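TetR-family transcriptional regulator (Streptomyces coelicolor A3, PDB 2QIB) probably binds regulatory DNA as a dimeric, helical transcription factor of the TetR family. Local coordinates at residues A[45-48]-A[49-53]; A[59-62]-A[63-67]; A[155-158]-A[159-163]; A[165-168]-A[169-173]. All coordinates share one frame; numbering follows the deposited sequence.

Contact 1 of 4, residues A[45-48]-A[49-53]; sequences ISRP and LVYHY
Ser46 caps the helix 47-53 by accepting from the backbone N of Leu49. The bond from Leu49 N to Ser46 OG is 3.2 Å long, with an angle of 153° at the hydrogen. This is an N-cap, and it starts the second helix of the predicted helix-turn-helix, the one that in TetR-type regulators usually enters the DNA major groove. The hydroxyl reaches forward to the first turn with OG between the backbone N and the carbonyl carbon (chi1 72°). Ser46 O also takes the N-H of Val50 at 3.3 Å. The bonds that follow, Tyr51 N to Arg47 O and His52 N to Pro48 O, are weak. Arg47 runs out extended beside Tyr51, and the two side chains point the same way. Tyr51 CE2 lies over the centre of one guanidinium face, 4.0 Å above its plane, but the two planes are 68° apart and do not stack. The charge of Arg47 is met by a salt bridge from NH1 to Asp37. On the inner side Ile45 meets two branched side chains, each at about a right angle. It also packs on Arg14 and Leu18 of helix 11-28, while Val50 rests on Ile36 and Ala40 of helix 36-43. CD2 of Leu49 touches CB of Ile45 at 3.9 Å, and Ile45 CD1 meets Val50 CG2 at 3.7 Å.

Contact 2 of 4, residues A[59-62]-A[63-67]; sequences SLYE and AALQR
Two successive turns of helix 57-75 meet here, and the contact is mostly backbone. Four hydrogen bonds cross it, each from an N-H to the carbonyl four residues earlier. Ala63 N bonds Ser59 O at 3.0 Å. Ala64 N reaches Leu60 O at 2.9 Å and is the straightest of the four, with an angle of 169° at the hydrogen. Leu65 N bonds Tyr61 O at 2.9 Å, and Gln66 N bonds Glu62 O at 2.8 Å. Tyr61 O has a second partner, a bound hexaethylene glycol that probably came from the crystallisation liquor. Side chains add little across the turn. Tyr61 CE2 and Leu65 CD2 approach to 4.4 Å, with the methyl oblique to the ring. Both residues also touch Leu109 of helix 103-116, and the Tyr61 ring meets Phe26 edge-to-face. In the TetR fold this helix follows the helix-turn-helix and joins the DNA-binding part to the ligand-binding and dimerisation part. Its side chains divide accordingly. Leu60 and Ala63 face helix 11-28 through Ala22 and Ile19. Glu62 and Leu65 turn to helix 119-140, where both touch Thr121. Glu62 CG lies anti to the carbonyl carbon (chi1 -70°), and the chain then extends to where OE2 hydrogen-bonds to Ser118 OG. Ala63 CB lies 3.5 Å from Ser59 O and also packs on Phe54.

Contact 3 of 4, residues A[155-158]-A[159-163]; sequences SWIS and LAEST
The methyl of Ala160 lies over one face of the Trp156 indole. Its CB is 4.1 Å from the centroid of the six-membered ring and 12° off the normal, a CH-pi contact one turn apart on helix 147-168. The indole swings over Ala160 because CG is anti to the backbone N (chi1 -179°). Leu159 crosses it at about a right angle, with CD2 4.1 Å from CD1 of the ring. Trp156 NE1 bonds Leu182 O, and Phe186 meets the ring edge-to-face. A leucine in place of Trp156 would probably leave the Leu182 carbonyl without the indole N-H and the Ala160 methyl without its aromatic face. Ala160 N bonds Trp156 O at 2.8 Å. One turn on, Leu159 O accepts from Thr163 N and Thr163 OG1, on opposite faces of its plane. Water 1 joins Ser158 OG (2.9 Å) to Glu161 OE2, donating to the carboxylate at 2.8 Å. Arg129 makes a salt bridge to OE2. Ser158 OG and Ser162 OG hydrogen-bond to Ser162 OG and Ser158 OG of the second subunit. The aromatic packing thus lies within the chain, while the interface mixes serine hydroxyls with Leu159, consistent with a close approach of the subunits.

Contact 4 of 4, residues A[165-168]-A[169-173]; sequences LLWL and DGRRI
Arg171 folds back along the face of Trp167. Its CB lies 4.0 Å from Trp167 O. CG, anti to the carbonyl carbon (chi1 -59°), sits over the five-membered ring, 4.3 Å from its centroid, a CH-pi contact. CD follows the indole to CZ2 at 3.9 Å. NE donates to water 3 at 2.9 Å, and this water donates to Leu168 O. At the tip, NH1 stands 3.7 Å from Trp167 CH2, which lies over one guanidinium face with the two planes 36° apart. NH2 passes Leu168 CD2 and makes a salt bridge with Asp100 of helix 84-101. The backbone beneath leads from the last turn of helix 147-168 into the loop before helix 175-194. Arg171 N bonds Trp167 O at 2.9 Å, while Asp169 N makes two weak bonds, to Leu165 O and Leu166 O. Asp169 centres an inverse gamma turn. Gly170 follows with a positive phi of 108°, where a CB would strike the preceding carbonyl. A serine in place of Trp167 is likely to leave the Arg171 chain without the flat surface it lies on, and Phe96 without its edge-to-face partner. Water 2 donates to Trp167 O and accepts from Ile173 N at 2.9 Å. Ile173 O meets the indole edge in plane, 3.1 Å from CD1.

Overall arrangement
All four contacts are local, within a helix or at its end, and follow one another along the chain. Contact 1 is at the surface, its centre about 32 Å from the chain centre, and contact 3 is buried, its own about 9 Å from that centre. Contacts 2 and 4 are partly buried. Contacts 1 and 2 lie on successive helices and touch where Val50 CG1 meets Leu60 CD2 at 4.0 Å. Contacts 3 and 4 share helix 147-168, and both reach the second subunit. Capping marks the helix start in contact 1. Regular backbone bonds dominate contact 2. Contact 3 combines aromatic packing with hydroxyls, whereas the helix end in contact 4 adds waters and an arginine lying on an indole.

Contact 1 of 4, residues A[45-48]-A[49-53]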
loop_
_atom_site.group_PDB
_atom_site.type_symbol
_atom_site.label_atom_id
_atom_site.label_comp_id
_atom_site.label_asym_id
_atom_site.label_seq_id
_atom_site.Cartn_x
_atom_site.Cartn_y
_atom_site.Cartn_z
ATOM N N ILE A 45 -20.364 25.551 21.642
ATOM C CA ILE A 45 -21.716 25.823 21.107
ATOM C C ILE A 45 -22.697 24.691 21.403
ATOM O O ILE A 45 -22.304 23.645 21.910
ATOM C CB ILE A 45 -21.696 26.132 19.579
ATOM C CG1 ILE A 45 -21.300 24.889 18.766
ATOM C CG2 ILE A 45 -20.845 27.341 19.294
ATOM C CD1 ILE A 45 -21.220 25.106 17.250
ATOM N N SER A 46 -23.970 24.894 21.074
ATOM C CA SER A 46 -24.990 23.881 21.301
ATOM C C SER A 46 -24.979 22.839 20.177
ATOM O O SER A 46 -24.472 23.083 19.069
ATOM C CB SER A 46 -26.367 24.539 21.381
ATOM O OG SER A 46 -26.742 24.953 20.088
ATOM N N ARG A 47 -25.534 21.668 20.479
ATOM C CA ARG A 47 -25.694 20.596 19.511
ATOM C C ARG A 47 -26.451 21.060 18.233
ATOM O O ARG A 47 -25.956 20.851 17.115
ATOM C CB ARG A 47 -26.333 19.366 20.206
ATOM C CG ARG A 47 -26.793 18.245 19.308
ATOM C CD ARG A 47 -27.614 17.169 20.105
ATOM N NE ARG A 47 -28.158 16.166 19.189
ATOM C CZ ARG A 47 -27.446 15.162 18.683
ATOM N NH1 ARG A 47 -26.172 15.013 19.040
ATOM N NH2 ARG A 47 -27.996 14.305 17.831
ATOM N N PRO A 48 -27.644 21.691 18.375
ATOM C CA PRO A 48 -28.330 22.182 17.166
ATOM C C PRO A 48 -27.482 23.180 16.360
ATOM O O PRO A 48 -27.512 23.164 15.111
ATOM C CB PRO A 48 -29.600 22.863 17.720
ATOM C CG PRO A 48 -29.813 22.217 19.030
ATOM C CD PRO A 48 -28.438 21.948 19.589
ATOM N N LEU A 49 -26.704 24.020 17.045
ATOM C CA LEU A 49 -25.888 24.985 16.295
ATOM C C LEU A 49 -24.831 24.305 15.383
ATOM O O LEU A 49 -24.520 24.820 14.298
ATOM C CB LEU A 49 -25.305 26.087 17.209
ATOM C CG LEU A 49 -24.638 27.275 16.486
ATOM C CD1 LEU A 49 -25.584 27.913 15.449
ATOM C CD2 LEU A 49 -24.190 28.318 17.509
ATOM N N VAL A 50 -24.305 23.137 15.784
ATOM C CA VAL A 50 -23.411 22.375 14.903
ATOM C C VAL A 50 -24.146 21.994 13.614
ATOM O O VAL A 50 -23.621 22.146 12.524
ATOM C CB VAL A 50 -22.846 21.094 15.576
ATOM C CG1 VAL A 50 -22.042 20.263 14.571
ATOM C CG2 VAL A 50 -22.000 21.472 16.796
ATOM N N TYR A 51 -25.399 21.541 13.750
ATOM C CA TYR A 51 -26.177 21.155 12.572
ATOM C C TYR A 51 -26.595 22.361 11.700
ATOM O O TYR A 51 -27.038 22.179 10.561
ATOM C CB TYR A 51 -27.419 20.366 13.004
ATOM C CG TYR A 51 -27.124 18.968 13.497
ATOM C CD1 TYR A 51 -26.904 17.920 12.591
ATOM C CD2 TYR A 51 -27.069 18.698 14.861
ATOM C CE1 TYR A 51 -26.655 16.648 13.051
ATOM C CE2 TYR A 51 -26.840 17.416 15.333
ATOM C CZ TYR A 51 -26.630 16.403 14.420
ATOM O OH TYR A 51 -26.371 15.140 14.874
ATOM N N HIS A 52 -26.459 23.577 12.222
ATOM C CA HIS A 52 -26.644 24.771 11.386
ATOM C C HIS A 52 -25.592 24.825 10.271
ATOM O O HIS A 52 -25.862 25.332 9.182
ATOM C CB HIS A 52 -26.588 26.038 12.230
ATOM C CG HIS A 52 -26.959 27.280 11.470
ATOM N ND1 HIS A 52 -28.264 27.583 11.149
ATOM C CD2 HIS A 52 -26.203 28.278 10.951
ATOM C CE1 HIS A 52 -28.301 28.723 10.480
ATOM N NE2 HIS A 52 -27.066 29.168 10.346
ATOM N N TYR A 53 -24.400 24.304 10.567
ATOM C CA TYR A 53 -23.240 24.376 9.653
ATOM C C TYR A 53 -23.007 23.125 8.826
ATOM O O TYR A 53 -22.519 23.180 7.685
ATOM C CB TYR A 53 -22.008 24.719 10.484
ATOM C CG TYR A 53 -22.054 26.124 11.021
ATOM C CD1 TYR A 53 -21.576 27.182 10.239
ATOM C CD2 TYR A 53 -22.562 26.419 12.288
ATOM C CE1 TYR A 53 -21.603 28.477 10.691
ATOM C CE2 TYR A 53 -22.613 27.741 12.750
ATOM C CZ TYR A 53 -22.108 28.763 11.929
ATOM O OH TYR A 53 -22.116 30.079 12.309
#

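Contact 2 of 4, residues A[59-62]-A[63-67]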
loop_
_atom_site.group_PDB
_atom_site.type_symbol
_atom_site.label_atom_id
_atom_site.label_comp_id
_atom_site.label_asym_id
_atom_site.label_seq_id
_atom_site.Cartn_x
_atom_site.Cartn_y
_atom_site.Cartn_z
ATOM N N SER A 59 -20.665 14.823 6.898
ATOM C CA SER A 59 -20.299 16.010 6.142
ATOM C C SER A 59 -19.199 16.783 6.893
ATOM O O SER A 59 -18.300 17.324 6.278
ATOM C CB SER A 59 -21.551 16.874 5.877
ATOM O OG SER A 59 -21.987 17.418 7.091
ATOM N N LEU A 60 -19.252 16.766 8.224
ATOM C CA LEU A 60 -18.233 17.409 9.060
ATOM C C LEU A 60 -16.922 16.633 8.991
ATOM O O LEU A 60 -15.834 17.214 8.858
ATOM C CB LEU A 60 -18.743 17.501 10.499
ATOM C CG LEU A 60 -17.958 18.380 11.487
ATOM C CD1 LEU A 60 -17.315 19.671 10.866
ATOM C CD2 LEU A 60 -18.856 18.740 12.618
ATOM N N TYR A 61 -17.030 15.309 9.061
ATOM C CA TYR A 61 -15.853 14.443 8.908
ATOM C C TYR A 61 -15.191 14.716 7.560
ATOM O O TYR A 61 -13.975 14.836 7.487
ATOM C CB TYR A 61 -16.243 12.963 9.001
ATOM C CG TYR A 61 -15.064 12.016 8.888
ATOM C CD1 TYR A 61 -14.290 11.671 10.014
ATOM C CD2 TYR A 61 -14.717 11.460 7.637
ATOM C CE1 TYR A 61 -13.191 10.812 9.895
ATOM C CE2 TYR A 61 -13.606 10.598 7.500
ATOM C CZ TYR A 61 -12.864 10.274 8.637
ATOM O OH TYR A 61 -11.790 9.400 8.528
ATOM N N GLU A 62 -16.010 14.817 6.495
ATOM C CA GLU A 62 -15.470 15.112 5.142
ATOM C C GLU A 62 -14.800 16.483 5.074
ATOM O O GLU A 62 -13.721 16.632 4.457
ATOM C CB GLU A 62 -16.579 14.946 4.073
ATOM C CG GLU A 62 -16.982 13.476 3.873
ATOM C CD GLU A 62 -18.244 13.291 3.012
ATOM O OE1 GLU A 62 -18.972 14.286 2.827
ATOM O OE2 GLU A 62 -18.511 12.151 2.539
ATOM N N ALA A 63 -15.400 17.479 5.733
ATOM C CA ALA A 63 -14.844 18.837 5.759
ATOM C C ALA A 63 -13.489 18.864 6.494
ATOM O O ALA A 63 -12.513 19.487 6.016
ATOM C CB ALA A 63 -15.829 19.823 6.383
ATOM N N ALA A 64 -13.421 18.164 7.619
ATOM C CA ALA A 64 -12.140 18.016 8.342
ATOM C C ALA A 64 -11.100 17.336 7.455
ATOM O O ALA A 64 -9.948 17.752 7.416
ATOM C CB ALA A 64 -12.336 17.212 9.570
ATOM N N LEU A 65 -11.516 16.262 6.777
ATOM C CA LEU A 65 -10.608 15.483 5.920
ATOM C C LEU A 65 -10.108 16.316 4.742
ATOM O O LEU A 65 -8.930 16.221 4.365
ATOM C CB LEU A 65 -11.299 14.197 5.447
ATOM C CG LEU A 65 -10.442 13.320 4.519
ATOM C CD1 LEU A 65 -9.077 12.910 5.190
ATOM C CD2 LEU A 65 -11.213 12.079 4.099
ATOM N N GLN A 66 -10.980 17.150 4.176
ATOM C CA GLN A 66 -10.566 18.108 3.141
ATOM C C GLN A 66 -9.464 19.046 3.625
ATOM O O GLN A 66 -8.460 19.270 2.931
ATOM C CB GLN A 66 -11.774 18.920 2.655
ATOM C CG GLN A 66 -11.402 20.046 1.655
ATOM C CD GLN A 66 -11.229 19.493 0.255
ATOM O OE1 GLN A 66 -10.128 19.495 -0.310
ATOM N NE2 GLN A 66 -12.316 18.991 -0.307
ATOM N N ARG A 67 -9.630 19.597 4.814
ATOM C CA ARG A 67 -8.586 20.444 5.365
ATOM C C ARG A 67 -7.256 19.684 5.550
ATOM O O ARG A 67 -6.179 20.174 5.183
ATOM C CB ARG A 67 -9.023 21.025 6.711
ATOM C CG ARG A 67 -8.019 22.087 7.161
ATOM C CD ARG A 67 -8.289 22.678 8.512
ATOM N NE ARG A 67 -9.410 23.617 8.457
ATOM C CZ ARG A 67 -9.816 24.325 9.496
ATOM N NH1 ARG A 67 -9.193 24.186 10.661
ATOM N NH2 ARG A 67 -10.853 25.161 9.380
#

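Contact 3 of 4, residues A[155-158]-A[159-163]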
loop_
_atom_site.group_PDB
_atom_site.type_symbol
_atom_site.label_atom_id
_atom_site.label_comp_id
_atom_site.label_asym_id
_atom_site.label_seq_id
_atom_site.Cartn_x
_atom_site.Cartn_y
_atom_site.Cartn_z
ATOM N N SER A 155 3.616 2.556 -6.856
ATOM C CA SER A 155 3.792 1.444 -5.903
ATOM C C SER A 155 4.637 1.931 -4.703
ATOM O O SER A 155 4.393 1.486 -3.553
ATOM C CB SER A 155 4.416 0.196 -6.555
ATOM O OG SER A 155 5.733 0.455 -6.958
ATOM N N TRP A 156 5.539 2.887 -4.946
ATOM C CA TRP A 156 6.308 3.489 -3.843
ATOM C C TRP A 156 5.392 4.302 -2.927
ATOM O O TRP A 156 5.526 4.248 -1.713
ATOM C CB TRP A 156 7.446 4.366 -4.325
ATOM C CG TRP A 156 8.223 4.929 -3.162
ATOM C CD1 TRP A 156 9.270 4.353 -2.473
ATOM C CD2 TRP A 156 7.960 6.178 -2.527
ATOM N NE1 TRP A 156 9.696 5.226 -1.446
ATOM C CE2 TRP A 156 8.885 6.324 -1.459
ATOM C CE3 TRP A 156 7.007 7.195 -2.745
ATOM C CZ2 TRP A 156 8.899 7.464 -0.639
ATOM C CZ3 TRP A 156 7.045 8.349 -1.916
ATOM C CH2 TRP A 156 7.971 8.442 -0.875
ATOM N N ILE A 157 4.488 5.060 -3.524
ATOM C CA ILE A 157 3.471 5.811 -2.738
ATOM C C ILE A 157 2.690 4.838 -1.842
ATOM O O ILE A 157 2.516 5.095 -0.661
ATOM C CB ILE A 157 2.534 6.640 -3.648
ATOM C CG1 ILE A 157 3.344 7.773 -4.315
ATOM C CG2 ILE A 157 1.321 7.186 -2.833
ATOM C CD1 ILE A 157 2.649 8.421 -5.531
ATOM N N SER A 158 2.283 3.677 -2.361
ATOM C CA SER A 158 1.625 2.645 -1.515
ATOM C C SER A 158 2.549 2.135 -0.401
ATOM O O SER A 158 2.107 1.892 0.734
ATOM C CB SER A 158 1.156 1.466 -2.378
ATOM O OG SER A 158 0.218 1.920 -3.379
ATOM N N LEU A 159 3.825 1.947 -0.739
ATOM C CA LEU A 159 4.846 1.514 0.219
ATOM C C LEU A 159 4.967 2.556 1.364
ATOM O O LEU A 159 5.091 2.193 2.561
ATOM C CB LEU A 159 6.216 1.373 -0.487
ATOM C CG LEU A 159 7.291 0.820 0.447
ATOM C CD1 LEU A 159 6.994 -0.671 0.721
ATOM C CD2 LEU A 159 8.630 0.966 -0.251
ATOM N N ALA A 160 4.991 3.837 0.984
ATOM C CA ALA A 160 5.107 4.922 1.965
ATOM C C ALA A 160 3.868 5.030 2.883
ATOM O O ALA A 160 4.005 5.271 4.094
ATOM C CB ALA A 160 5.391 6.261 1.271
ATOM N N GLU A 161 2.665 4.819 2.333
ATOM C CA GLU A 161 1.435 4.712 3.140
ATOM C C GLU A 161 1.536 3.539 4.136
ATOM O O GLU A 161 1.284 3.664 5.345
ATOM C CB GLU A 161 0.264 4.441 2.183
ATOM C CG GLU A 161 -0.098 5.607 1.359
ATOM C CD GLU A 161 -1.302 5.300 0.436
ATOM O OE1 GLU A 161 -2.117 4.415 0.764
ATOM O OE2 GLU A 161 -1.397 5.961 -0.605
ATOM N N SER A 162 1.916 2.369 3.634
ATOM C CA SER A 162 2.004 1.185 4.471
ATOM C C SER A 162 3.022 1.351 5.596
ATOM O O SER A 162 2.784 0.974 6.744
ATOM C CB SER A 162 2.404 -0.006 3.609
ATOM O OG SER A 162 2.348 -1.183 4.401
ATOM N N THR A 163 4.178 1.899 5.234
ATOM C CA THR A 163 5.263 2.105 6.183
ATOM C C THR A 163 4.793 3.016 7.320
ATOM O O THR A 163 5.049 2.717 8.495
ATOM C CB THR A 163 6.517 2.652 5.483
ATOM O OG1 THR A 163 7.029 1.646 4.586
ATOM C CG2 THR A 163 7.615 3.001 6.474
HETATM O O HOH W 1 -1.393 4.217 -2.836
#

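Contact 4 of 4, residues A[165-168]-A[169-173]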
loop_
_atom_site.group_PDB
_atom_site.type_symbol
_atom_site.label_atom_id
_atom_site.label_comp_id
_atom_site.label_asym_id
_atom_site.label_seq_id
_atom_site.Cartn_x
_atom_site.Cartn_y
_atom_site.Cartn_z
ATOM N N LEU A 165 1.701 3.583 8.322
ATOM C CA LEU A 165 0.655 2.903 9.098
ATOM C C LEU A 165 1.270 1.847 10.029
ATOM O O LEU A 165 0.890 1.709 11.219
ATOM C CB LEU A 165 -0.350 2.223 8.153
ATOM C CG LEU A 165 -1.247 3.184 7.390
ATOM C CD1 LEU A 165 -1.957 2.428 6.262
ATOM C CD2 LEU A 165 -2.266 3.877 8.395
ATOM N N LEU A 166 2.270 1.123 9.518
ATOM C CA LEU A 166 2.914 0.113 10.332
ATOM C C LEU A 166 3.716 0.783 11.445
ATOM O O LEU A 166 3.815 0.234 12.559
ATOM C CB LEU A 166 3.808 -0.797 9.458
ATOM C CG LEU A 166 2.986 -1.703 8.517
ATOM C CD1 LEU A 166 3.845 -2.242 7.350
ATOM C CD2 LEU A 166 2.321 -2.878 9.329
ATOM N N TRP A 167 4.287 1.963 11.147
ATOM C CA TRP A 167 5.055 2.730 12.143
ATOM C C TRP A 167 4.144 3.086 13.327
ATOM O O TRP A 167 4.493 2.821 14.496
ATOM C CB TRP A 167 5.693 3.968 11.536
ATOM C CG TRP A 167 6.263 4.884 12.580
ATOM C CD1 TRP A 167 7.322 4.644 13.421
ATOM C CD2 TRP A 167 5.754 6.176 12.923
ATOM N NE1 TRP A 167 7.541 5.762 14.237
ATOM C CE2 TRP A 167 6.576 6.698 13.953
ATOM C CE3 TRP A 167 4.709 6.970 12.411
ATOM C CZ2 TRP A 167 6.360 7.983 14.503
ATOM C CZ3 TRP A 167 4.481 8.239 12.963
ATOM C CH2 TRP A 167 5.313 8.735 13.983
ATOM N N LEU A 168 2.952 3.566 13.012
ATOM C CA LEU A 168 1.982 3.998 14.052
ATOM C C LEU A 168 1.569 2.888 15.016
ATOM O O LEU A 168 1.191 3.160 16.179
ATOM C CB LEU A 168 0.758 4.599 13.405
ATOM C CG LEU A 168 0.884 5.992 12.805
ATOM C CD1 LEU A 168 -0.398 6.300 12.059
ATOM C CD2 LEU A 168 1.123 7.043 13.908
ATOM N N ASP A 169 1.622 1.645 14.551
ATOM C CA ASP A 169 1.241 0.512 15.386
ATOM C C ASP A 169 2.393 0.138 16.330
ATOM O O ASP A 169 3.118 -0.847 16.098
ATOM C CB ASP A 169 0.818 -0.666 14.511
ATOM C CG ASP A 169 0.189 -1.787 15.320
ATOM O OD1 ASP A 169 -0.034 -1.595 16.547
ATOM O OD2 ASP A 169 -0.048 -2.863 14.735
ATOM N N GLY A 170 2.587 0.936 17.379
ATOM C CA GLY A 170 3.584 0.632 18.397
ATOM C C GLY A 170 4.813 1.531 18.389
ATOM O O GLY A 170 5.534 1.591 19.382
ATOM N N ARG A 171 5.065 2.219 17.264
ATOM C CA ARG A 171 6.257 3.068 17.117
ATOM C C ARG A 171 7.522 2.361 17.617
ATOM O O ARG A 171 8.347 2.933 18.340
ATOM C CB ARG A 171 6.033 4.426 17.809
ATOM C CG ARG A 171 4.830 5.191 17.257
ATOM C CD ARG A 171 4.772 6.635 17.808
ATOM N NE ARG A 171 3.524 7.266 17.384
ATOM C CZ ARG A 171 3.325 8.575 17.269
ATOM N NH1 ARG A 171 4.316 9.427 17.528
ATOM N NH2 ARG A 171 2.137 9.029 16.879
ATOM N N ARG A 172 7.685 1.103 17.204
ATOM C CA ARG A 172 8.807 0.316 17.706
ATOM C C ARG A 172 10.092 0.602 16.944
ATOM O O ARG A 172 11.160 0.150 17.348
ATOM C CB ARG A 172 8.494 -1.171 17.605
ATOM C CG ARG A 172 7.647 -1.698 18.779
ATOM C CD ARG A 172 7.496 -3.217 18.664
ATOM N NE ARG A 172 6.718 -3.551 17.481
ATOM C CZ ARG A 172 6.673 -4.753 16.906
ATOM N NH1 ARG A 172 7.365 -5.776 17.414
ATOM N NH2 ARG A 172 5.915 -4.923 15.818
ATOM N N ILE A 173 9.981 1.347 15.848
ATOM C CA ILE A 173 11.138 1.746 15.029
ATOM C C ILE A 173 11.113 3.264 14.937
ATOM O O ILE A 173 10.065 3.821 14.641
ATOM C CB ILE A 173 11.027 1.146 13.601
ATOM C CG1 ILE A 173 10.814 -0.378 13.684
ATOM C CG2 ILE A 173 12.223 1.579 12.735
ATOM C CD1 ILE A 173 10.405 -1.027 12.397
HETATM O O HOH W 2 7.382 1.365 14.526
HETATM O O HOH W 3 1.203 5.609 17.373
#